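PDB 1JMX: amine Dehydrogenase from Pseudomonas putida, which probably forms the seven-bladed beta-propeller subunit of a quinohemoprotein amine dehydrogenase, an enzyme that oxidises primary amines and passes the electrons to heme c. Local coordinates for residues L83-E89 with K123-E128; F200-Q204 with T341-V346; L293-C299 with L311-D317. All blocks are in the same frame, centred on the assembly; numbering follows the deposited sequence.

Interaction 1 (L83-E89 with K123-E128); sequences LSSVPGE and KPPRLE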
loop_
_atom_site.group_PDB
_atom_site.type_symbol
_atom_site.label_atom_id
_atom_site.label_comp_id
_atom_site.label_asym_id
_atom_site.label_seq_id
_atom_site.Cartn_x
_atom_site.Cartn_y
_atom_site.Cartn_z
ATOM N N LEU B 83 12.703 26.281 -5.812
ATOM C CA LEU B 83 11.441 26.579 -5.157
ATOM C C LEU B 83 11.494 26.660 -3.629
ATOM O O LEU B 83 10.458 26.746 -2.972
ATOM C CB LEU B 83 10.377 25.579 -5.613
ATOM C CG LEU B 83 10.221 25.444 -7.132
ATOM C CD1 LEU B 83 9.092 24.479 -7.439
ATOM C CD2 LEU B 83 9.959 26.801 -7.781
ATOM N N SER B 84 12.698 26.688 -3.068
ATOM C CA SER B 84 12.868 26.774 -1.616
ATOM C C SER B 84 13.680 28.001 -1.228
ATOM O O SER B 84 14.717 27.877 -0.576
ATOM C CB SER B 84 13.569 25.525 -1.084
ATOM O OG SER B 84 12.821 24.372 -1.374
ATOM N N SER B 85 13.199 29.181 -1.606
ATOM C CA SER B 85 13.901 30.425 -1.305
ATOM C C SER B 85 13.604 30.999 0.077
ATOM O O SER B 85 14.340 31.860 0.556
ATOM C CB SER B 85 13.625 31.472 -2.379
ATOM O OG SER B 85 12.244 31.750 -2.460
ATOM N N VAL B 86 12.518 30.552 0.701
ATOM C CA VAL B 86 12.168 31.022 2.040
ATOM C C VAL B 86 12.963 30.201 3.057
ATOM O O VAL B 86 12.920 28.969 3.034
ATOM C CB VAL B 86 10.651 30.896 2.310
ATOM C CG1 VAL B 86 10.317 31.322 3.732
ATOM C CG2 VAL B 86 9.882 31.734 1.309
ATOM N N PRO B 87 13.701 30.880 3.960
ATOM C CA PRO B 87 14.526 30.249 4.998
ATOM C C PRO B 87 13.783 29.232 5.859
ATOM O O PRO B 87 12.691 29.518 6.348
ATOM C CB PRO B 87 14.980 31.445 5.844
ATOM C CG PRO B 87 15.003 32.563 4.876
ATOM C CD PRO B 87 13.746 32.348 4.088
ATOM N N GLY B 88 14.383 28.051 6.032
ATOM C CA GLY B 88 13.800 27.005 6.858
ATOM C C GLY B 88 12.595 26.254 6.308
ATOM O O GLY B 88 11.924 25.525 7.049
ATOM N N GLU B 89 12.322 26.423 5.016
ATOM C CA GLU B 89 11.195 25.763 4.369
ATOM C C GLU B 89 11.620 24.999 3.127
ATOM O O GLU B 89 12.556 25.387 2.432
ATOM C CB GLU B 89 10.111 26.785 3.989
ATOM C CG GLU B 89 9.184 27.174 5.126
ATOM C CD GLU B 89 8.281 28.356 4.797
ATOM O OE1 GLU B 89 7.863 28.513 3.629
ATOM O OE2 GLU B 89 7.975 29.131 5.723
ATOM N N LYS B 123 2.881 24.805 5.630
ATOM C CA LYS B 123 2.518 26.203 5.472
ATOM C C LYS B 123 1.583 26.366 4.291
ATOM O O LYS B 123 1.454 25.462 3.469
ATOM C CB LYS B 123 3.775 27.035 5.232
ATOM C CG LYS B 123 4.774 27.012 6.356
ATOM C CD LYS B 123 4.217 27.681 7.590
ATOM C CE LYS B 123 5.314 27.934 8.602
ATOM N NZ LYS B 123 6.440 28.706 7.964
ATOM N N PRO B 124 0.893 27.513 4.209
ATOM C CA PRO B 124 -0.030 27.774 3.099
ATOM C C PRO B 124 0.740 27.867 1.782
ATOM O O PRO B 124 1.906 28.261 1.766
ATOM C CB PRO B 124 -0.630 29.132 3.474
ATOM C CG PRO B 124 -0.616 29.106 4.956
ATOM C CD PRO B 124 0.747 28.541 5.256
ATOM N N PRO B 125 0.123 27.443 0.668
ATOM C CA PRO B 125 0.815 27.517 -0.624
ATOM C C PRO B 125 0.974 28.966 -1.120
ATOM O O PRO B 125 0.351 29.896 -0.597
ATOM C CB PRO B 125 -0.104 26.712 -1.542
ATOM C CG PRO B 125 -0.789 25.755 -0.600
ATOM C CD PRO B 125 -1.113 26.656 0.552
ATOM N N ARG B 126 1.822 29.149 -2.125
ATOM C CA ARG B 126 2.068 30.470 -2.703
ATOM C C ARG B 126 2.551 30.364 -4.136
ATOM O O ARG B 126 3.206 29.403 -4.499
ATOM C CB ARG B 126 3.116 31.242 -1.882
ATOM C CG ARG B 126 4.472 30.564 -1.831
ATOM C CD ARG B 126 5.460 31.305 -0.963
ATOM N NE ARG B 126 6.661 30.499 -0.768
ATOM C CZ ARG B 126 6.977 29.888 0.368
ATOM N NH1 ARG B 126 6.187 29.992 1.433
ATOM N NH2 ARG B 126 8.063 29.133 0.427
ATOM N N LEU B 127 2.170 31.328 -4.963
ATOM C CA LEU B 127 2.623 31.361 -6.344
ATOM C C LEU B 127 3.877 32.232 -6.321
ATOM O O LEU B 127 3.909 33.260 -5.653
ATOM C CB LEU B 127 1.574 32.012 -7.255
ATOM C CG LEU B 127 1.924 32.045 -8.751
ATOM C CD1 LEU B 127 1.524 30.724 -9.405
ATOM C CD2 LEU B 127 1.211 33.194 -9.433
ATOM N N GLU B 128 4.928 31.778 -6.988
ATOM C CA GLU B 128 6.172 32.525 -7.069
ATOM C C GLU B 128 6.448 32.791 -8.540
ATOM O O GLU B 128 6.344 31.891 -9.371
ATOM C CB GLU B 128 7.326 31.740 -6.452
ATOM C CG GLU B 128 7.186 31.534 -4.961
ATOM C CD GLU B 128 8.373 30.850 -4.340
ATOM O OE1 GLU B 128 9.152 30.188 -5.049
ATOM O OE2 GLU B 128 8.526 30.982 -3.121
HETATM O O HOH W 1 9.784 29.136 -1.710
HETATM O O HOH W 2 11.660 29.634 -4.183
#
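Glu-89 lies opposite Lys-123 and Leu-83 opposite Glu-128 at a spacing too wide for backbone pairing, the CA atoms of Glu-89 and Lys-123 being 8.8 Å apart, and a type II turn from Val-86 to Glu-89, with Gly-88 at positive phi, bends 83-89 so that the Glu-89 side chain points across. Its carboxylate is divided between two cations. OE2 of Glu-89 forms a salt bridge with Lys-123 NZ at 2.7 Å, the ammonium coming from above the carboxylate plane. OE1 of Glu-89 is gripped end-on by Arg-126, with NH1 at 3.1 Å and NH2 at 3.3 Å; this oxygen lies in the guanidinium plane, although the two flat groups are turned 36° from each other. Val-86 CG2 sits over one guanidinium face, 3.3 Å from Arg-126 NH2. The Arg-126 chain leaves with CG between the backbone N and the carbonyl carbon (chi1 61°) and runs extended to NE, which donates to Glu-128 OE2 at 3.0 Å. Four charged side chains thus form one network, and the bonds from NE, NH1 and NH2 fix the rotation of the guanidinium. Water extends it: water 1 accepts from Arg-126 NH2 and also lies beside Glu-128 OE2 and Leu-83 O, while water 2 joins Ser-85 OG to Glu-128 OE1. Residues 83-89 connect the last strand of one propeller sheet, 76-82, to strand 89-99 of the next; Lys-123 and Arg-126 are hydrogen-bonded through their backbones to strand 105-115, and Pro-112 of that strand packs against Glu-89 and Arg-126.

Interaction 2 (F200-Q204 with T341-V346); sequences FWPHQ and TTTPQV
The contact between Trp-201, Pro-202 and Gln-204 and the segment 341-346 lies near the centre of the beta-propeller, where the loop segment 200-204, with an inverse gamma turn at Pro-202, runs alongside the lead-in to the C-terminal strand, their end-to-end directions only 5° apart. Apolar contact is concentrated at Thr-343. Its CG2 touches Pro-202 CD at 3.6 Å, and its CB meets the indole edge at Trp-201 CD1, 3.9 Å away; with OG1 anti to the backbone N (chi1 159°), the methyl is left to face the proline ring. At the other end, the side chains of Gln-204 and Gln-345 cross at about a right angle, and the Gln-345 amide lies against Pro-202 O and Gln-204 N. Replacing Gln-345 with an alanine would probably leave that carbonyl and N-H without their polar neighbour and open a gap beside Gln-204. Waters add further links: water 3 donates to Phe-200 O and Thr-341 O, water 4 joins Trp-201 NE1 to Thr-342 O, water 5 joins His-203 ND1 to Pro-344 O, and water 6 donates to Gln-204 OE1, which also accepts from Met-50 N, and to Val-346 O. Strand 345-348 pairs with strand 12-18, so strands from near the two chain ends share one sheet, while Pro-202 and Thr-343 also rest on strand 47-50 and Pro-344 on strand 299-302.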
loop_
_atom_site.group_PDB
_atom_site.type_symbol
_atom_site.label_atom_id
_atom_site.label_comp_id
_atom_site.label_asym_id
_atom_site.label_seq_id
_atom_site.Cartn_x
_atom_site.Cartn_y
_atom_site.Cartn_z
ATOM N N PHE B 200 -1.740 15.076 -14.525
ATOM C CA PHE B 200 -0.383 15.588 -14.360
ATOM C C PHE B 200 0.277 15.809 -15.711
ATOM O O PHE B 200 1.499 15.880 -15.807
ATOM C CB PHE B 200 0.457 14.590 -13.568
ATOM C CG PHE B 200 -0.118 14.248 -12.230
ATOM C CD1 PHE B 200 -0.635 15.249 -11.406
ATOM C CD2 PHE B 200 -0.172 12.926 -11.805
ATOM C CE1 PHE B 200 -1.201 14.935 -10.180
ATOM C CE2 PHE B 200 -0.734 12.601 -10.582
ATOM C CZ PHE B 200 -1.250 13.602 -9.768
ATOM N N TRP B 201 -0.536 15.944 -16.750
ATOM C CA TRP B 201 -0.009 16.112 -18.094
ATOM C C TRP B 201 -0.510 17.394 -18.775
ATOM O O TRP B 201 -1.610 17.425 -19.319
ATOM C CB TRP B 201 -0.343 14.865 -18.928
ATOM C CG TRP B 201 0.079 13.546 -18.252
ATOM C CD1 TRP B 201 1.287 12.916 -18.367
ATOM C CD2 TRP B 201 -0.706 12.730 -17.355
ATOM N NE1 TRP B 201 1.304 11.772 -17.604
ATOM C CE2 TRP B 201 0.098 11.633 -16.973
ATOM C CE3 TRP B 201 -2.007 12.824 -16.838
ATOM C CZ2 TRP B 201 -0.357 10.636 -16.099
ATOM C CZ3 TRP B 201 -2.456 11.830 -15.966
ATOM C CH2 TRP B 201 -1.632 10.755 -15.608
ATOM N N PRO B 202 0.276 18.486 -18.692
ATOM C CA PRO B 202 -0.091 19.765 -19.309
ATOM C C PRO B 202 0.238 19.715 -20.808
ATOM O O PRO B 202 1.302 20.171 -21.242
ATOM C CB PRO B 202 0.794 20.764 -18.559
ATOM C CG PRO B 202 2.050 19.973 -18.341
ATOM C CD PRO B 202 1.526 18.618 -17.915
ATOM N N HIS B 203 -0.669 19.125 -21.584
ATOM C CA HIS B 203 -0.482 18.997 -23.023
ATOM C C HIS B 203 -0.421 20.353 -23.719
ATOM O O HIS B 203 -1.227 21.243 -23.453
ATOM C CB HIS B 203 -1.641 18.232 -23.680
ATOM C CG HIS B 203 -2.064 16.988 -22.960
ATOM N ND1 HIS B 203 -1.374 15.801 -23.052
ATOM C CD2 HIS B 203 -3.160 16.726 -22.214
ATOM C CE1 HIS B 203 -2.027 14.859 -22.400
ATOM N NE2 HIS B 203 -3.116 15.397 -21.883
ATOM N N GLN B 204 0.547 20.495 -24.614
ATOM C CA GLN B 204 0.676 21.693 -25.423
ATOM C C GLN B 204 0.229 21.185 -26.799
ATOM O O GLN B 204 1.040 20.941 -27.689
ATOM C CB GLN B 204 2.124 22.195 -25.441
ATOM C CG GLN B 204 2.573 22.776 -24.104
ATOM C CD GLN B 204 3.926 23.458 -24.174
ATOM O OE1 GLN B 204 4.893 22.900 -24.690
ATOM N NE2 GLN B 204 4.002 24.674 -23.644
ATOM N N THR B 341 6.131 9.716 -15.439
ATOM C CA THR B 341 5.017 10.656 -15.647
ATOM C C THR B 341 5.269 11.805 -16.621
ATOM O O THR B 341 4.522 12.774 -16.627
ATOM C CB THR B 341 4.507 11.259 -14.317
ATOM O OG1 THR B 341 5.539 12.054 -13.721
ATOM C CG2 THR B 341 4.078 10.156 -13.352
ATOM N N THR B 342 6.305 11.684 -17.448
ATOM C CA THR B 342 6.649 12.713 -18.432
ATOM C C THR B 342 5.529 12.950 -19.450
ATOM O O THR B 342 4.750 12.043 -19.749
ATOM C CB THR B 342 7.928 12.317 -19.211
ATOM O OG1 THR B 342 8.429 13.450 -19.921
ATOM C CG2 THR B 342 7.628 11.223 -20.220
ATOM N N THR B 343 5.446 14.170 -19.974
ATOM C CA THR B 343 4.441 14.495 -20.985
ATOM C C THR B 343 5.076 14.929 -22.315
ATOM O O THR B 343 5.809 15.917 -22.377
ATOM C CB THR B 343 3.350 15.520 -20.465
ATOM O OG1 THR B 343 2.703 16.163 -21.568
ATOM C CG2 THR B 343 3.926 16.547 -19.577
ATOM N N PRO B 344 4.890 14.114 -23.372
ATOM C CA PRO B 344 5.411 14.361 -24.718
ATOM C C PRO B 344 4.860 15.676 -25.260
ATOM O O PRO B 344 3.654 15.855 -25.354
ATOM C CB PRO B 344 4.879 13.168 -25.506
ATOM C CG PRO B 344 4.853 12.085 -24.478
ATOM C CD PRO B 344 4.239 12.795 -23.312
ATOM N N GLN B 345 5.762 16.571 -25.642
ATOM C CA GLN B 345 5.407 17.900 -26.138
ATOM C C GLN B 345 5.819 18.116 -27.607
ATOM O O GLN B 345 7.000 18.022 -27.948
ATOM C CB GLN B 345 6.084 18.930 -25.233
ATOM C CG GLN B 345 5.181 19.950 -24.589
ATOM C CD GLN B 345 4.029 19.361 -23.810
ATOM O OE1 GLN B 345 4.062 19.287 -22.584
ATOM N NE2 GLN B 345 2.965 19.025 -24.513
ATOM N N VAL B 346 4.840 18.420 -28.460
ATOM C CA VAL B 346 5.068 18.631 -29.894
ATOM C C VAL B 346 5.088 20.127 -30.285
ATOM O O VAL B 346 4.237 20.906 -29.843
ATOM C CB VAL B 346 3.995 17.863 -30.739
ATOM C CG1 VAL B 346 4.275 17.993 -32.228
ATOM C CG2 VAL B 346 3.974 16.401 -30.354
HETATM O O HOH W 3 3.828 15.224 -16.516
HETATM O O HOH W 4 3.471 10.004 -18.603
HETATM O O HOH W 5 1.050 15.512 -24.671
HETATM O O HOH W 6 5.061 22.155 -27.409
#

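Interaction 3 (L293-C299 with L311-D317); sequences LDHTYYC and LGGTFND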
loop_
_atom_site.group_PDB
_atom_site.type_symbol
_atom_site.label_atom_id
_atom_site.label_comp_id
_atom_site.label_asym_id
_atom_site.label_seq_id
_atom_site.Cartn_x
_atom_site.Cartn_y
_atom_site.Cartn_z
ATOM N N LEU B 293 -2.743 -2.528 -26.353
ATOM C CA LEU B 293 -1.371 -2.036 -26.288
ATOM C C LEU B 293 -0.372 -3.107 -25.870
ATOM O O LEU B 293 -0.744 -4.143 -25.324
ATOM C CB LEU B 293 -1.305 -0.866 -25.304
ATOM C CG LEU B 293 -2.334 0.243 -25.519
ATOM C CD1 LEU B 293 -2.332 1.196 -24.361
ATOM C CD2 LEU B 293 -2.029 0.968 -26.808
ATOM N N ASP B 294 0.904 -2.844 -26.134
ATOM C CA ASP B 294 1.977 -3.764 -25.769
ATOM C C ASP B 294 2.190 -3.716 -24.257
ATOM O O ASP B 294 2.760 -4.632 -23.672
ATOM C CB ASP B 294 3.271 -3.390 -26.493
ATOM C CG ASP B 294 3.216 -3.664 -27.996
ATOM O OD1 ASP B 294 2.146 -4.033 -28.538
ATOM O OD2 ASP B 294 4.268 -3.500 -28.646
ATOM N N HIS B 295 1.755 -2.614 -23.648
ATOM C CA HIS B 295 1.837 -2.393 -22.209
ATOM C C HIS B 295 1.107 -1.093 -21.889
ATOM O O HIS B 295 0.610 -0.417 -22.793
ATOM C CB HIS B 295 3.298 -2.360 -21.708
ATOM C CG HIS B 295 4.144 -1.292 -22.335
ATOM N ND1 HIS B 295 4.112 0.023 -21.923
ATOM C CD2 HIS B 295 5.068 -1.351 -23.324
ATOM C CE1 HIS B 295 4.979 0.727 -22.626
ATOM N NE2 HIS B 295 5.571 -0.083 -23.484
ATOM N N THR B 296 0.998 -0.768 -20.605
ATOM C CA THR B 296 0.324 0.455 -20.191
ATOM C C THR B 296 1.084 1.678 -20.676
ATOM O O THR B 296 2.315 1.694 -20.675
ATOM C CB THR B 296 0.199 0.535 -18.656
ATOM O OG1 THR B 296 -0.581 -0.561 -18.194
ATOM C CG2 THR B 296 -0.481 1.815 -18.221
ATOM N N TYR B 297 0.337 2.659 -21.170
ATOM C CA TYR B 297 0.895 3.929 -21.619
ATOM C C TYR B 297 0.088 4.996 -20.880
ATOM O O TYR B 297 -1.099 4.803 -20.618
ATOM C CB TYR B 297 0.755 4.104 -23.133
ATOM C CG TYR B 297 1.735 3.296 -23.959
ATOM C CD1 TYR B 297 1.368 2.067 -24.504
ATOM C CD2 TYR B 297 3.025 3.770 -24.213
ATOM C CE1 TYR B 297 2.255 1.325 -25.277
ATOM C CE2 TYR B 297 3.919 3.039 -24.990
ATOM C CZ TYR B 297 3.528 1.813 -25.515
ATOM O OH TYR B 297 4.418 1.057 -26.248
ATOM N N TYR B 298 0.732 6.093 -20.502
ATOM C CA TYR B 298 0.052 7.156 -19.762
ATOM C C TYR B 298 -0.463 8.326 -20.585
ATOM O O TYR B 298 -1.606 8.757 -20.438
ATOM C CB TYR B 298 1.000 7.803 -18.755
ATOM C CG TYR B 298 1.411 7.005 -17.548
ATOM C CD1 TYR B 298 0.601 5.999 -17.015
ATOM C CD2 TYR B 298 2.595 7.322 -16.880
ATOM C CE1 TYR B 298 0.966 5.336 -15.831
ATOM C CE2 TYR B 298 2.961 6.677 -15.719
ATOM C CZ TYR B 298 2.153 5.691 -15.192
ATOM O OH TYR B 298 2.541 5.085 -14.021
ATOM N N CYS B 299 0.423 8.848 -21.423
ATOM C CA CYS B 299 0.159 10.060 -22.172
ATOM C C CYS B 299 0.083 10.049 -23.697
ATOM O O CYS B 299 1.012 9.614 -24.374
ATOM C CB CYS B 299 1.210 11.074 -21.720
ATOM S SG CYS B 299 0.859 12.769 -22.075
ATOM N N LEU B 311 2.269 7.597 -28.109
ATOM C CA LEU B 311 1.917 7.149 -26.770
ATOM C C LEU B 311 3.213 7.131 -25.964
ATOM O O LEU B 311 4.157 6.433 -26.320
ATOM C CB LEU B 311 1.278 5.760 -26.800
ATOM C CG LEU B 311 -0.015 5.579 -27.604
ATOM C CD1 LEU B 311 -0.588 4.203 -27.291
ATOM C CD2 LEU B 311 -1.037 6.652 -27.264
ATOM N N GLY B 312 3.261 7.930 -24.904
ATOM C CA GLY B 312 4.452 8.007 -24.080
ATOM C C GLY B 312 4.211 7.726 -22.617
ATOM O O GLY B 312 3.132 7.294 -22.233
ATOM N N GLY B 313 5.208 8.034 -21.792
ATOM C CA GLY B 313 5.123 7.771 -20.367
ATOM C C GLY B 313 5.428 6.302 -20.140
ATOM O O GLY B 313 5.675 5.572 -21.101
ATOM N N THR B 314 5.480 5.872 -18.883
ATOM C CA THR B 314 5.724 4.461 -18.570
ATOM C C THR B 314 7.184 3.984 -18.773
ATOM O O THR B 314 8.070 4.407 -18.028
ATOM C CB THR B 314 4.645 3.583 -19.302
ATOM O OG1 THR B 314 3.399 3.696 -18.600
ATOM C CG2 THR B 314 5.028 2.134 -19.398
ATOM N N PHE B 315 7.441 3.156 -19.787
ATOM C CA PHE B 315 8.768 2.626 -20.050
ATOM C C PHE B 315 9.551 3.573 -20.947
ATOM O O PHE B 315 9.250 4.759 -20.997
ATOM C CB PHE B 315 8.679 1.232 -20.687
ATOM C CG PHE B 315 8.173 0.159 -19.759
ATOM C CD1 PHE B 315 7.317 -0.830 -20.227
ATOM C CD2 PHE B 315 8.560 0.124 -18.426
ATOM C CE1 PHE B 315 6.854 -1.837 -19.382
ATOM C CE2 PHE B 315 8.101 -0.882 -17.578
ATOM C CZ PHE B 315 7.250 -1.858 -18.060
ATOM N N ASN B 316 10.526 3.042 -21.683
ATOM C CA ASN B 316 11.365 3.861 -22.551
ATOM C C ASN B 316 11.030 3.873 -24.038
ATOM O O ASN B 316 11.892 4.208 -24.846
ATOM C CB ASN B 316 12.842 3.494 -22.366
ATOM C CG ASN B 316 13.145 2.087 -22.798
ATOM O OD1 ASN B 316 12.243 1.311 -23.093
ATOM N ND2 ASN B 316 14.422 1.745 -22.837
ATOM N N ASP B 317 9.803 3.515 -24.413
ATOM C CA ASP B 317 9.441 3.537 -25.827
ATOM C C ASP B 317 8.167 4.308 -26.163
ATOM O O ASP B 317 7.205 4.322 -25.388
ATOM C CB ASP B 317 9.355 2.110 -26.407
ATOM C CG ASP B 317 8.148 1.328 -25.897
ATOM O OD1 ASP B 317 8.228 0.768 -24.789
ATOM O OD2 ASP B 317 7.124 1.261 -26.604
#
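Cys-299 and Gly-312 form an antiparallel hydrogen-bonded pair, Gly-312 N donating to Cys-299 O at 2.9 Å. Gly-312 O in turn accepts from both Tyr-298 N and Cys-299 N, a classic beta bulge; Gly-313, at positive phi, packs close to Tyr-298. Among side-chain hydrogen bonds, the Asp-317 carboxylate binds two aromatic residues, each on the syn side of an oxygen: His-295 NE2 reaches OD1 at 3.1 Å and Tyr-297 OH reaches OD2 at 2.7 Å, both rings standing nearly perpendicular to the carboxylate. His-295 ND1 donates to Thr-296 O. Ring contacts hold the imidazole between two aromatics, with the edge of Phe-315 toward one face (planes at 60°) and Tyr-297 CE1 over the other. Leu-311 CB makes a CH-pi contact on the remaining face of Tyr-297, 4.0 Å from the ring centroid. Purely apolar is Leu-293 CD2 against Leu-311 CD1, 3.6 Å apart. Thr-314 OG1 lies over the centre of the Tyr-298 ring, whose hydroxyl bonds to an acidic side chain of another protein chain. With both imidazole nitrogens donating, one of them to a buried carboxylate, His-295 is probably favoured in its protonated form and Asp-317 in its ionised form.

In the fold
Interaction 1 lies toward the periphery, its centre about 23 Å from the chain centre and partly buried, whereas interactions 2 and 3 are buried, their centres about 4 and 16 Å from it. Chemistry follows place: charge pairs and water tie the connection between two sheets to residues 123-128 in interaction 1, water and threonine-proline packing join the central segments of interaction 2, and interaction 3 combines a backbone bulge with an edge-to-face ring pair and a buried carboxylate. Interactions 2 and 3 meet at Cys-299, whose SG is 3.6 Å from both His-203 CE1 and Pro-344 CD, and both have another protein chain nearby. Interaction 1 touches neither; its centre is about 25 Å from that of interaction 2 and 34 Å from that of interaction 3.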